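Local structure of alpha-galactosidase (Lactobacillus brevis, 3MI6) at residues T112-L117 / P121-D126; E295-Y300 / S314-H319; F364-G369 / R389-G394; G372-D375 / T379-G382. The protein probably hydrolyses terminal, non-reducing alpha-D-galactose residues in alpha-D-galactosides, as a member of glycoside hydrolase family 36. All coordinates share one frame; numbering follows the deposited sequence.

Contact 1. Residues T112-L117 / P121-D126; sequences TGKQRL and PSTFDD
The long loop of a beta hairpin, between strands 103-112 and 132-140, folds back on itself where K114, R116 and L117 meet S122 to D126. The backbone is pinned by D125 N, which donates to K114 O at 3.2 Å. Nearer the loop tip, L117 N gives a nearly straight bond to S122 OG (2.8 Å). K114 CG is anti to the backbone N (chi1 170°), and the chain bends at chi2 and at chi4. The bends bring NZ across T123 to its carbonyl O, at 2.9 Å. NZ also donates to Q115 O at 3.2 Å, and its strongest partner is the carboxylate of E295. A methionine in place of K114 would probably leave E295 without its buried counter-charge and T123 O without this donor. On another side of the loop, the R116 guanidinium lies flat on the F124 ring, planes 17° apart and centres 4.0 Å apart. The charge lies over the ring face, a cation-pi stack, with NH2 above the ring centre. The same guanidinium forms a salt bridge at its edge: NH1 reaches the syn lone pair of D126 OD2 at 2.8 Å. The two flat groups are nearly coplanar, and stack and bridge together fix the rotation of R116. This is a hairpin loop with its two arms bonded together, at the outermost strand of the large antiparallel sheet in the N-terminal domain.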
loop_
_atom_site.group_PDB
_atom_site.type_symbol
_atom_site.label_atom_id
_atom_site.label_comp_id
_atom_site.label_asym_id
_atom_site.label_seq_id
_atom_site.Cartn_x
_atom_site.Cartn_y
_atom_site.Cartn_z
ATOM N N THR D 112 -16.047 28.586 -36.478
ATOM C CA THR D 112 -16.000 27.234 -36.983
ATOM C C THR D 112 -14.559 26.864 -37.284
ATOM O O THR D 112 -13.748 27.708 -37.691
ATOM C CB THR D 112 -16.872 27.076 -38.230
ATOM O OG1 THR D 112 -18.232 26.869 -37.826
ATOM C CG2 THR D 112 -16.409 25.884 -39.069
ATOM N N GLY D 113 -14.241 25.594 -37.059
ATOM C CA GLY D 113 -12.888 25.103 -37.232
ATOM C C GLY D 113 -11.966 25.679 -36.179
ATOM O O GLY D 113 -12.371 25.934 -35.043
ATOM N N LYS D 114 -10.724 25.907 -36.576
ATOM C CA LYS D 114 -9.702 26.366 -35.661
ATOM C C LYS D 114 -8.516 26.854 -36.497
ATOM O O LYS D 114 -8.016 26.132 -37.355
ATOM C CB LYS D 114 -9.316 25.214 -34.712
ATOM C CG LYS D 114 -8.079 25.441 -33.837
ATOM C CD LYS D 114 -8.301 26.528 -32.797
ATOM C CE LYS D 114 -7.201 26.548 -31.737
ATOM N NZ LYS D 114 -5.898 26.964 -32.271
ATOM N N GLN D 115 -8.087 28.092 -36.273
ATOM C CA GLN D 115 -6.964 28.636 -37.020
ATOM C C GLN D 115 -5.691 28.551 -36.198
ATOM O O GLN D 115 -5.724 28.666 -34.973
ATOM C CB GLN D 115 -7.227 30.102 -37.370
ATOM C CG GLN D 115 -8.583 30.369 -38.006
ATOM C CD GLN D 115 -8.515 30.408 -39.525
ATOM O OE1 GLN D 115 -8.046 31.389 -40.109
ATOM N NE2 GLN D 115 -8.987 29.341 -40.173
ATOM N N ARG D 116 -4.563 28.380 -36.879
ATOM C CA ARG D 116 -3.267 28.492 -36.219
ATOM C C ARG D 116 -3.148 29.791 -35.409
ATOM O O ARG D 116 -3.903 30.749 -35.621
ATOM C CB ARG D 116 -2.135 28.412 -37.241
ATOM C CG ARG D 116 -1.803 27.004 -37.710
ATOM C CD ARG D 116 -1.113 27.033 -39.064
ATOM N NE ARG D 116 -0.897 25.697 -39.619
ATOM C CZ ARG D 116 -1.841 24.938 -40.170
ATOM N NH1 ARG D 116 -3.099 25.360 -40.239
ATOM N NH2 ARG D 116 -1.517 23.747 -40.644
ATOM N N LEU D 117 -2.214 29.811 -34.464
ATOM C CA LEU D 117 -1.853 31.041 -33.793
ATOM C C LEU D 117 -0.786 31.737 -34.635
ATOM O O LEU D 117 -0.073 31.097 -35.409
ATOM C CB LEU D 117 -1.344 30.759 -32.389
ATOM C CG LEU D 117 -2.419 30.287 -31.419
ATOM C CD1 LEU D 117 -1.829 29.915 -30.042
ATOM C CD2 LEU D 117 -3.504 31.339 -31.296
ATOM N N PRO D 121 3.512 27.590 -32.284
ATOM C CA PRO D 121 3.016 26.276 -32.710
ATOM C C PRO D 121 1.650 26.077 -32.083
ATOM O O PRO D 121 1.448 26.510 -30.950
ATOM C CB PRO D 121 4.008 25.299 -32.083
ATOM C CG PRO D 121 4.702 26.088 -30.988
ATOM C CD PRO D 121 4.710 27.503 -31.437
ATOM N N SER D 122 0.720 25.456 -32.793
ATOM C CA SER D 122 -0.655 25.428 -32.317
ATOM C C SER D 122 -1.530 24.484 -33.111
ATOM O O SER D 122 -1.079 23.823 -34.046
ATOM C CB SER D 122 -1.254 26.836 -32.365
ATOM O OG SER D 122 -1.158 27.378 -33.675
ATOM N N THR D 123 -2.801 24.437 -32.739
ATOM C CA THR D 123 -3.703 23.445 -33.300
ATOM C C THR D 123 -4.604 24.005 -34.373
ATOM O O THR D 123 -4.989 25.158 -34.336
ATOM C CB THR D 123 -4.554 22.813 -32.213
ATOM O OG1 THR D 123 -5.033 23.846 -31.341
ATOM C CG2 THR D 123 -3.710 21.835 -31.429
ATOM N N PHE D 124 -4.962 23.161 -35.323
ATOM C CA PHE D 124 -5.719 23.614 -36.464
ATOM C C PHE D 124 -6.678 22.513 -36.902
ATOM O O PHE D 124 -6.429 21.339 -36.651
ATOM C CB PHE D 124 -4.746 23.900 -37.584
ATOM C CG PHE D 124 -3.762 22.810 -37.781
ATOM C CD1 PHE D 124 -4.045 21.757 -38.632
ATOM C CD2 PHE D 124 -2.564 22.810 -37.089
ATOM C CE1 PHE D 124 -3.137 20.733 -38.821
ATOM C CE2 PHE D 124 -1.648 21.779 -37.264
ATOM C CZ PHE D 124 -1.937 20.738 -38.130
ATOM N N ASP D 125 -7.782 22.907 -37.536
ATOM C CA ASP D 125 -8.679 21.974 -38.201
ATOM C C ASP D 125 -8.760 22.317 -39.684
ATOM O O ASP D 125 -9.574 23.130 -40.091
ATOM C CB ASP D 125 -10.077 21.993 -37.570
ATOM C CG ASP D 125 -11.017 20.982 -38.218
ATOM O OD1 ASP D 125 -10.511 20.044 -38.866
ATOM O OD2 ASP D 125 -12.256 21.110 -38.093
ATOM N N ASP D 126 -7.911 21.695 -40.488
ATOM C CA ASP D 126 -7.937 21.897 -41.926
ATOM C C ASP D 126 -8.440 20.626 -42.600
ATOM O O ASP D 126 -8.256 20.421 -43.800
ATOM C CB ASP D 126 -6.534 22.233 -42.438
ATOM C CG ASP D 126 -6.002 23.560 -41.894
ATOM O OD1 ASP D 126 -6.783 24.551 -41.824
ATOM O OD2 ASP D 126 -4.794 23.611 -41.548
#

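Contact 2. Residues E295-Y300 / S314-H319; sequences EAILSY and SFYQQH
The F315 and Y316 rings meet the side chain of I297, which reaches across from the strand. I297 CD1 approaches the F315 ring obliquely, 3.8 Å from CE2. One face of F315 carries H319 CB, four residues on. Y316 CE1 lies at the F315 edge, in the plane of that ring. The Y316 ring in turn takes I297 at its own edge, with CG1 4.1 Å from CE1. The branches of I297 are thus shared out: CD1 goes to F315, while CG1 meets the Y316 ring edge and CG2 lies near its OH. With CG1 beside the backbone N (chi1 -46°), CD1 is carried out to F315. F315 CG is anti to its own backbone N (chi1 166°), which sends the ring off the helix to meet I297 from the opposite direction. The three touching residues are buried, and the contact between them is apolar. V159 and V161 of the neighbouring strand extend the apolar surface under F315, and F154 meets that ring edge-to-face. Helix 305-319 thereby packs on the face of an antiparallel sheet, over strand 290-301 and its neighbours, in the part of the chain that leads from the beta-rich N-terminal region to the barrel.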
loop_
_atom_site.group_PDB
_atom_site.type_symbol
_atom_site.label_atom_id
_atom_site.label_comp_id
_atom_site.label_asym_id
_atom_site.label_seq_id
_atom_site.Cartn_x
_atom_site.Cartn_y
_atom_site.Cartn_z
ATOM N N GLU D 295 -0.887 26.976 -26.202
ATOM C CA GLU D 295 -2.104 26.193 -26.010
ATOM C C GLU D 295 -1.963 25.027 -25.025
ATOM O O GLU D 295 -0.932 24.333 -24.991
ATOM C CB GLU D 295 -2.621 25.695 -27.357
ATOM C CG GLU D 295 -3.323 26.776 -28.139
ATOM C CD GLU D 295 -3.809 26.308 -29.483
ATOM O OE1 GLU D 295 -3.263 25.315 -30.016
ATOM O OE2 GLU D 295 -4.744 26.942 -30.012
ATOM N N ALA D 296 -3.007 24.816 -24.226
ATOM C CA ALA D 296 -3.103 23.634 -23.372
ATOM C C ALA D 296 -3.988 22.598 -24.047
ATOM O O ALA D 296 -5.068 22.933 -24.505
ATOM C CB ALA D 296 -3.674 24.016 -22.014
ATOM N N ILE D 297 -3.529 21.350 -24.125
ATOM C CA ILE D 297 -4.377 20.217 -24.558
ATOM C C ILE D 297 -5.028 19.516 -23.362
ATOM O O ILE D 297 -4.337 19.099 -22.446
ATOM C CB ILE D 297 -3.586 19.125 -25.330
ATOM C CG1 ILE D 297 -2.660 19.722 -26.397
ATOM C CG2 ILE D 297 -4.537 18.128 -25.945
ATOM C CD1 ILE D 297 -3.362 20.567 -27.428
ATOM N N LEU D 298 -6.351 19.395 -23.378
ATOM C CA LEU D 298 -7.095 18.692 -22.332
ATOM C C LEU D 298 -7.884 17.508 -22.899
ATOM O O LEU D 298 -8.304 17.513 -24.063
ATOM C CB LEU D 298 -8.056 19.633 -21.624
ATOM C CG LEU D 298 -7.621 20.184 -20.269
ATOM C CD1 LEU D 298 -6.374 21.044 -20.448
ATOM C CD2 LEU D 298 -8.724 21.009 -19.632
ATOM N N SER D 299 -8.089 16.488 -22.071
ATOM C CA SER D 299 -8.731 15.260 -22.527
ATOM C C SER D 299 -9.177 14.370 -21.371
ATOM O O SER D 299 -8.578 14.369 -20.287
ATOM C CB SER D 299 -7.792 14.487 -23.453
ATOM O OG SER D 299 -8.529 13.622 -24.282
ATOM N N TYR D 300 -10.244 13.623 -21.613
ATOM C CA TYR D 300 -10.760 12.701 -20.633
ATOM C C TYR D 300 -11.240 11.447 -21.340
ATOM O O TYR D 300 -11.545 11.471 -22.529
ATOM C CB TYR D 300 -11.905 13.316 -19.843
ATOM C CG TYR D 300 -12.655 12.296 -18.997
ATOM C CD1 TYR D 300 -13.622 11.469 -19.565
ATOM C CD2 TYR D 300 -12.395 12.160 -17.634
ATOM C CE1 TYR D 300 -14.300 10.535 -18.815
ATOM C CE2 TYR D 300 -13.079 11.227 -16.863
ATOM C CZ TYR D 300 -14.032 10.416 -17.463
ATOM O OH TYR D 300 -14.713 9.478 -16.711
ATOM N N SER D 314 -4.265 10.519 -32.025
ATOM C CA SER D 314 -4.999 10.798 -33.249
ATOM C C SER D 314 -5.252 12.284 -33.405
ATOM O O SER D 314 -5.286 12.812 -34.516
ATOM C CB SER D 314 -6.325 10.049 -33.278
ATOM O OG SER D 314 -6.224 8.990 -34.210
ATOM N N PHE D 315 -5.444 12.956 -32.279
ATOM C CA PHE D 315 -5.619 14.385 -32.316
ATOM C C PHE D 315 -4.336 15.060 -32.799
ATOM O O PHE D 315 -4.395 15.966 -33.635
ATOM C CB PHE D 315 -6.043 14.929 -30.958
ATOM C CG PHE D 315 -5.928 16.423 -30.848
ATOM C CD1 PHE D 315 -6.946 17.242 -31.304
ATOM C CD2 PHE D 315 -4.792 17.004 -30.302
ATOM C CE1 PHE D 315 -6.849 18.618 -31.214
ATOM C CE2 PHE D 315 -4.681 18.378 -30.204
ATOM C CZ PHE D 315 -5.720 19.195 -30.665
ATOM N N TYR D 316 -3.183 14.614 -32.294
ATOM C CA TYR D 316 -1.911 15.251 -32.659
ATOM C C TYR D 316 -1.584 15.034 -34.135
ATOM O O TYR D 316 -1.053 15.921 -34.791
ATOM C CB TYR D 316 -0.735 14.777 -31.793
ATOM C CG TYR D 316 -0.867 15.011 -30.302
ATOM C CD1 TYR D 316 -1.345 16.217 -29.800
ATOM C CD2 TYR D 316 -0.464 14.030 -29.387
ATOM C CE1 TYR D 316 -1.456 16.429 -28.426
ATOM C CE2 TYR D 316 -0.571 14.229 -28.024
ATOM C CZ TYR D 316 -1.069 15.428 -27.543
ATOM O OH TYR D 316 -1.183 15.625 -26.177
ATOM N N GLN D 317 -1.911 13.853 -34.645
ATOM C CA GLN D 317 -1.537 13.473 -35.997
ATOM C C GLN D 317 -2.371 14.214 -37.031
ATOM O O GLN D 317 -1.921 14.446 -38.148
ATOM C CB GLN D 317 -1.696 11.961 -36.195
ATOM C CG GLN D 317 -1.302 11.470 -37.589
ATOM C CD GLN D 317 -1.658 10.003 -37.833
ATOM O OE1 GLN D 317 -2.832 9.650 -38.027
ATOM N NE2 GLN D 317 -0.641 9.143 -37.836
ATOM N N GLN D 318 -3.593 14.575 -36.666
ATOM C CA GLN D 318 -4.475 15.240 -37.604
ATOM C C GLN D 318 -4.448 16.761 -37.440
ATOM O O GLN D 318 -4.674 17.494 -38.402
ATOM C CB GLN D 318 -5.907 14.716 -37.455
ATOM C CG GLN D 318 -6.887 15.316 -38.454
ATOM C CD GLN D 318 -8.263 14.674 -38.407
ATOM O OE1 GLN D 318 -9.202 15.133 -39.073
ATOM N NE2 GLN D 318 -8.394 13.607 -37.613
ATOM N N HIS D 319 -4.144 17.232 -36.232
ATOM C CA HIS D 319 -4.373 18.630 -35.884
ATOM C C HIS D 319 -3.211 19.362 -35.195
ATOM O O HIS D 319 -3.422 20.404 -34.570
ATOM C CB HIS D 319 -5.597 18.730 -34.987
ATOM C CG HIS D 319 -6.859 18.247 -35.620
ATOM N ND1 HIS D 319 -7.431 18.868 -36.705
ATOM C CD2 HIS D 319 -7.681 17.222 -35.293
ATOM C CE1 HIS D 319 -8.544 18.238 -37.030
ATOM N NE2 HIS D 319 -8.717 17.233 -36.192
#

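Contact 3. Residues F364-G369 / R389-G394; sequences FVLDDG and RKFPDG
L366 and F391 make the apolar part of this contact, and G369 and K390 the polar part. L366 ends a strand of the parallel barrel. Its CG is anti to the backbone N (chi1 175°), and both methyls point at the far end of the F391 ring. CD2 is 3.6 Å from CZ and CD1 is 4.0 Å from the same atom. The two side chains come from opposite directions, and the ring is met obliquely. L349 of helix 346-358 and F344 also pack on L366. The polar link is one hydrogen bond, from K390 NZ to G369 O at 2.6 Å. The lysine chain is bent at chi2, chi3 and chi4, and the ammonium stands above the carbonyl plane, 52° out of it. A further bond lies within the loop after the strand. There D368 N donates to D367 OD2 at 2.8 Å, on the anti side of the carboxylate but well out of its plane. The other oxygen, D367 OD1, is held by a salt bridge to K477 and a bond from N335. D367 and D368 are both predicted substrate-binding residues. Their position is that of a TIM-barrel active site, where loops at the C-terminal ends of the parallel strands carry the substrate site.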
loop_
_atom_site.group_PDB
_atom_site.type_symbol
_atom_site.label_atom_id
_atom_site.label_comp_id
_atom_site.label_asym_id
_atom_site.label_seq_id
_atom_site.Cartn_x
_atom_site.Cartn_y
_atom_site.Cartn_z
ATOM N N PHE D 364 21.464 8.715 -45.133
ATOM C CA PHE D 364 22.661 8.873 -44.328
ATOM C C PHE D 364 22.616 10.239 -43.672
ATOM O O PHE D 364 22.251 11.211 -44.315
ATOM C CB PHE D 364 23.925 8.722 -45.175
ATOM C CG PHE D 364 25.181 8.877 -44.388
ATOM C CD1 PHE D 364 25.615 10.132 -43.995
ATOM C CD2 PHE D 364 25.914 7.783 -44.017
ATOM C CE1 PHE D 364 26.757 10.283 -43.252
ATOM C CE2 PHE D 364 27.057 7.933 -43.276
ATOM C CZ PHE D 364 27.479 9.186 -42.891
ATOM N N VAL D 365 22.968 10.293 -42.388
ATOM C CA VAL D 365 22.972 11.535 -41.611
ATOM C C VAL D 365 24.338 11.862 -41.007
ATOM O O VAL D 365 24.730 11.274 -40.001
ATOM C CB VAL D 365 21.976 11.494 -40.439
ATOM C CG1 VAL D 365 21.929 12.837 -39.781
ATOM C CG2 VAL D 365 20.596 11.077 -40.904
ATOM N N LEU D 366 25.051 12.809 -41.611
ATOM C CA LEU D 366 26.319 13.258 -41.073
ATOM C C LEU D 366 26.080 14.030 -39.764
ATOM O O LEU D 366 25.297 14.988 -39.739
ATOM C CB LEU D 366 26.997 14.142 -42.105
ATOM C CG LEU D 366 28.298 14.835 -41.735
ATOM C CD1 LEU D 366 29.353 13.816 -41.434
ATOM C CD2 LEU D 366 28.730 15.747 -42.875
ATOM N N ASP D 367 26.730 13.614 -38.675
ATOM C CA ASP D 367 26.481 14.240 -37.373
ATOM C C ASP D 367 27.553 15.267 -37.029
ATOM O O ASP D 367 28.191 15.836 -37.916
ATOM C CB ASP D 367 26.351 13.189 -36.251
ATOM C CG ASP D 367 25.361 13.610 -35.139
ATOM O OD1 ASP D 367 24.142 13.328 -35.269
ATOM O OD2 ASP D 367 25.805 14.198 -34.126
ATOM N N ASP D 368 27.739 15.489 -35.732
ATOM C CA ASP D 368 28.622 16.523 -35.219
ATOM C C ASP D 368 30.029 16.384 -35.795
ATOM O O ASP D 368 30.575 15.281 -35.849
ATOM C CB ASP D 368 28.659 16.442 -33.684
ATOM C CG ASP D 368 29.173 17.719 -33.026
ATOM O OD1 ASP D 368 29.923 18.485 -33.656
ATOM O OD2 ASP D 368 28.828 17.948 -31.856
ATOM N N GLY D 369 30.603 17.500 -36.240
ATOM C CA GLY D 369 32.000 17.529 -36.632
ATOM C C GLY D 369 32.321 18.070 -38.015
ATOM O O GLY D 369 33.484 18.239 -38.355
ATOM N N ARG D 389 39.385 20.261 -43.901
ATOM C CA ARG D 389 40.258 19.154 -43.531
ATOM C C ARG D 389 39.555 17.818 -43.744
ATOM O O ARG D 389 40.191 16.814 -44.068
ATOM C CB ARG D 389 40.652 19.223 -42.063
ATOM C CG ARG D 389 41.077 20.564 -41.547
ATOM C CD ARG D 389 41.156 20.471 -40.032
ATOM N NE ARG D 389 41.554 21.720 -39.398
ATOM C CZ ARG D 389 41.770 21.843 -38.093
ATOM N NH1 ARG D 389 41.617 20.787 -37.302
ATOM N NH2 ARG D 389 42.137 23.015 -37.580
ATOM N N LYS D 390 38.243 17.801 -43.529
ATOM C CA LYS D 390 37.498 16.547 -43.561
ATOM C C LYS D 390 36.572 16.487 -44.766
ATOM O O LYS D 390 36.044 15.427 -45.099
ATOM C CB LYS D 390 36.721 16.330 -42.253
ATOM C CG LYS D 390 37.119 17.286 -41.126
ATOM C CD LYS D 390 37.373 16.585 -39.777
ATOM C CE LYS D 390 36.109 15.995 -39.186
ATOM N NZ LYS D 390 34.931 16.649 -39.802
ATOM N N PHE D 391 36.385 17.630 -45.420
ATOM C CA PHE D 391 35.585 17.703 -46.645
ATOM C C PHE D 391 36.195 18.663 -47.664
ATOM O O PHE D 391 35.752 19.802 -47.794
ATOM C CB PHE D 391 34.130 18.089 -46.343
ATOM C CG PHE D 391 33.382 17.046 -45.570
ATOM C CD1 PHE D 391 33.052 15.837 -46.157
ATOM C CD2 PHE D 391 33.016 17.267 -44.254
ATOM C CE1 PHE D 391 32.371 14.872 -45.447
ATOM C CE2 PHE D 391 32.333 16.302 -43.535
ATOM C CZ PHE D 391 32.009 15.106 -44.131
ATOM N N PRO D 392 37.210 18.189 -48.401
ATOM C CA PRO D 392 37.978 18.986 -49.367
ATOM C C PRO D 392 37.130 19.697 -50.430
ATOM O O PRO D 392 37.399 20.864 -50.741
ATOM C CB PRO D 392 38.888 17.945 -50.019
ATOM C CG PRO D 392 39.047 16.884 -48.977
ATOM C CD PRO D 392 37.721 16.810 -48.292
ATOM N N ASP D 393 36.134 19.007 -50.983
ATOM C CA ASP D 393 35.313 19.572 -52.052
ATOM C C ASP D 393 33.964 20.034 -51.512
ATOM O O ASP D 393 32.940 19.916 -52.182
ATOM C CB ASP D 393 35.104 18.552 -53.182
ATOM C CG ASP D 393 36.403 18.188 -53.907
ATOM O OD1 ASP D 393 37.474 18.130 -53.264
ATOM O OD2 ASP D 393 36.346 17.941 -55.130
ATOM N N GLY D 394 33.974 20.564 -50.294
ATOM C CA GLY D 394 32.755 20.999 -49.642
ATOM C C GLY D 394 31.789 19.846 -49.451
ATOM O O GLY D 394 32.054 18.725 -49.884
#

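Contact 4. Residues G372-D375 / T379-G382; sequences GHRD and TSLG
Two bends of the same sense, at chi2 (-72°) and chi3 (-82°), fold the R374 chain so that its guanidinium lies against L381. H373 CG sits between its backbone N and carbonyl carbon. This chi1 of 39° places the imidazole beside S380, and the ring turns one face to S380 OG, which stands 3.2 Å above the plane, over the ring centre. The same hydroxyl accepts a hydrogen bond from H373 N at 2.7 Å. It also shares a hydrogen bond with T379 OG1, again at 2.7 Å, in which either hydroxyl could be the donor. S380 OG is thus gripped by the backbone and by its neighbour, with the imidazole against it. L381 CD1 lies over one face of the R374 guanidinium, 3.3 Å from NH1 and toward the rim of the group. The backbone at R374 forms an inverse gamma turn, closed by a weak bond from D375 N to H373 O. Outside the two segments, R374 NH2 makes a salt bridge with D368. A leucine in place of R374 would probably leave the D368 carboxylate without this counter-charge and less firmly held. The chemistry implies that R374, packed on L381 and bridged to D368, is probably a second-shell residue that steadies a carboxylate predicted to bind substrate.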
loop_
_atom_site.group_PDB
_atom_site.type_symbol
_atom_site.label_atom_id
_atom_site.label_comp_id
_atom_site.label_asym_id
_atom_site.label_seq_id
_atom_site.Cartn_x
_atom_site.Cartn_y
_atom_site.Cartn_z
ATOM N N GLY D 372 33.460 24.234 -39.273
ATOM C CA GLY D 372 34.563 24.927 -38.622
ATOM C C GLY D 372 35.835 24.119 -38.424
ATOM O O GLY D 372 36.550 23.824 -39.374
ATOM N N HIS D 373 36.140 23.786 -37.179
ATOM C CA HIS D 373 37.231 22.863 -36.885
ATOM C C HIS D 373 36.849 21.868 -35.777
ATOM O O HIS D 373 37.666 21.519 -34.924
ATOM C CB HIS D 373 38.558 23.600 -36.594
ATOM C CG HIS D 373 38.418 24.861 -35.787
ATOM N ND1 HIS D 373 37.774 25.988 -36.259
ATOM C CD2 HIS D 373 38.885 25.187 -34.556
ATOM C CE1 HIS D 373 37.822 26.941 -35.343
ATOM N NE2 HIS D 373 38.496 26.482 -34.303
ATOM N N ARG D 374 35.600 21.402 -35.819
ATOM C CA ARG D 374 35.069 20.494 -34.807
ATOM C C ARG D 374 35.798 19.163 -34.749
ATOM O O ARG D 374 35.351 18.185 -35.335
ATOM C CB ARG D 374 33.582 20.227 -35.038
ATOM C CG ARG D 374 32.673 21.361 -34.644
ATOM C CD ARG D 374 32.565 21.515 -33.127
ATOM N NE ARG D 374 31.607 20.611 -32.501
ATOM C CZ ARG D 374 31.067 20.802 -31.298
ATOM N NH1 ARG D 374 31.378 21.871 -30.576
ATOM N NH2 ARG D 374 30.200 19.924 -30.814
ATOM N N ASP D 375 36.911 19.119 -34.032
ATOM C CA ASP D 375 37.620 17.869 -33.824
ATOM C C ASP D 375 37.441 17.497 -32.371
ATOM O O ASP D 375 37.815 16.406 -31.922
ATOM C CB ASP D 375 39.086 18.041 -34.185
ATOM C CG ASP D 375 39.274 18.365 -35.652
ATOM O OD1 ASP D 375 38.764 17.586 -36.493
ATOM O OD2 ASP D 375 39.907 19.399 -35.968
ATOM N N THR D 379 34.885 23.817 -29.645
ATOM C CA THR D 379 35.355 24.783 -30.644
ATOM C C THR D 379 34.472 24.777 -31.881
ATOM O O THR D 379 33.949 23.737 -32.241
ATOM C CB THR D 379 36.798 24.456 -31.151
ATOM O OG1 THR D 379 36.738 24.038 -32.518
ATOM C CG2 THR D 379 37.461 23.340 -30.330
ATOM N N SER D 380 34.300 25.932 -32.518
ATOM C CA SER D 380 33.622 26.035 -33.828
ATOM C C SER D 380 32.106 26.013 -33.802
ATOM O O SER D 380 31.463 26.156 -34.839
ATOM C CB SER D 380 33.924 24.837 -34.743
ATOM O OG SER D 380 35.299 24.506 -34.755
ATOM N N LEU D 381 31.533 25.811 -32.623
ATOM C CA LEU D 381 30.096 25.944 -32.462
ATOM C C LEU D 381 29.659 27.354 -32.806
ATOM O O LEU D 381 29.795 28.256 -32.006
ATOM C CB LEU D 381 29.677 25.584 -31.038
ATOM C CG LEU D 381 28.601 24.496 -30.930
ATOM C CD1 LEU D 381 28.814 23.377 -31.947
ATOM C CD2 LEU D 381 28.557 23.934 -29.525
ATOM N N GLY D 382 29.138 27.532 -34.011
ATOM C CA GLY D 382 28.689 28.829 -34.482
ATOM C C GLY D 382 29.144 29.052 -35.913
ATOM O O GLY D 382 28.670 29.950 -36.598
#

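How the contacts relate
The four contacts form two pairs. Contacts 1 and 2 have centres 11 Å apart and meet at E295, by a salt bridge from K114 NZ to OE2 (2.5 Å) and a probable hydrogen bond between T123 OG1 and OE1. Contacts 3 and 4 have centres 12 Å apart, contact 4 nested in the loop that contact 3 closes. Two salt bridges join them: D368 OD2 to R374 NH2 and R389 NH1 to D375 OD2, each 2.6 Å. Contacts 1 and 3 have centres 40 Å apart. Contact 3 holds D367 and D368 of the predicted substrate site, and contact 4 adjoins it: the R374 side chain is about 5 Å from that of R444. Contacts 1 and 2 lie away from it.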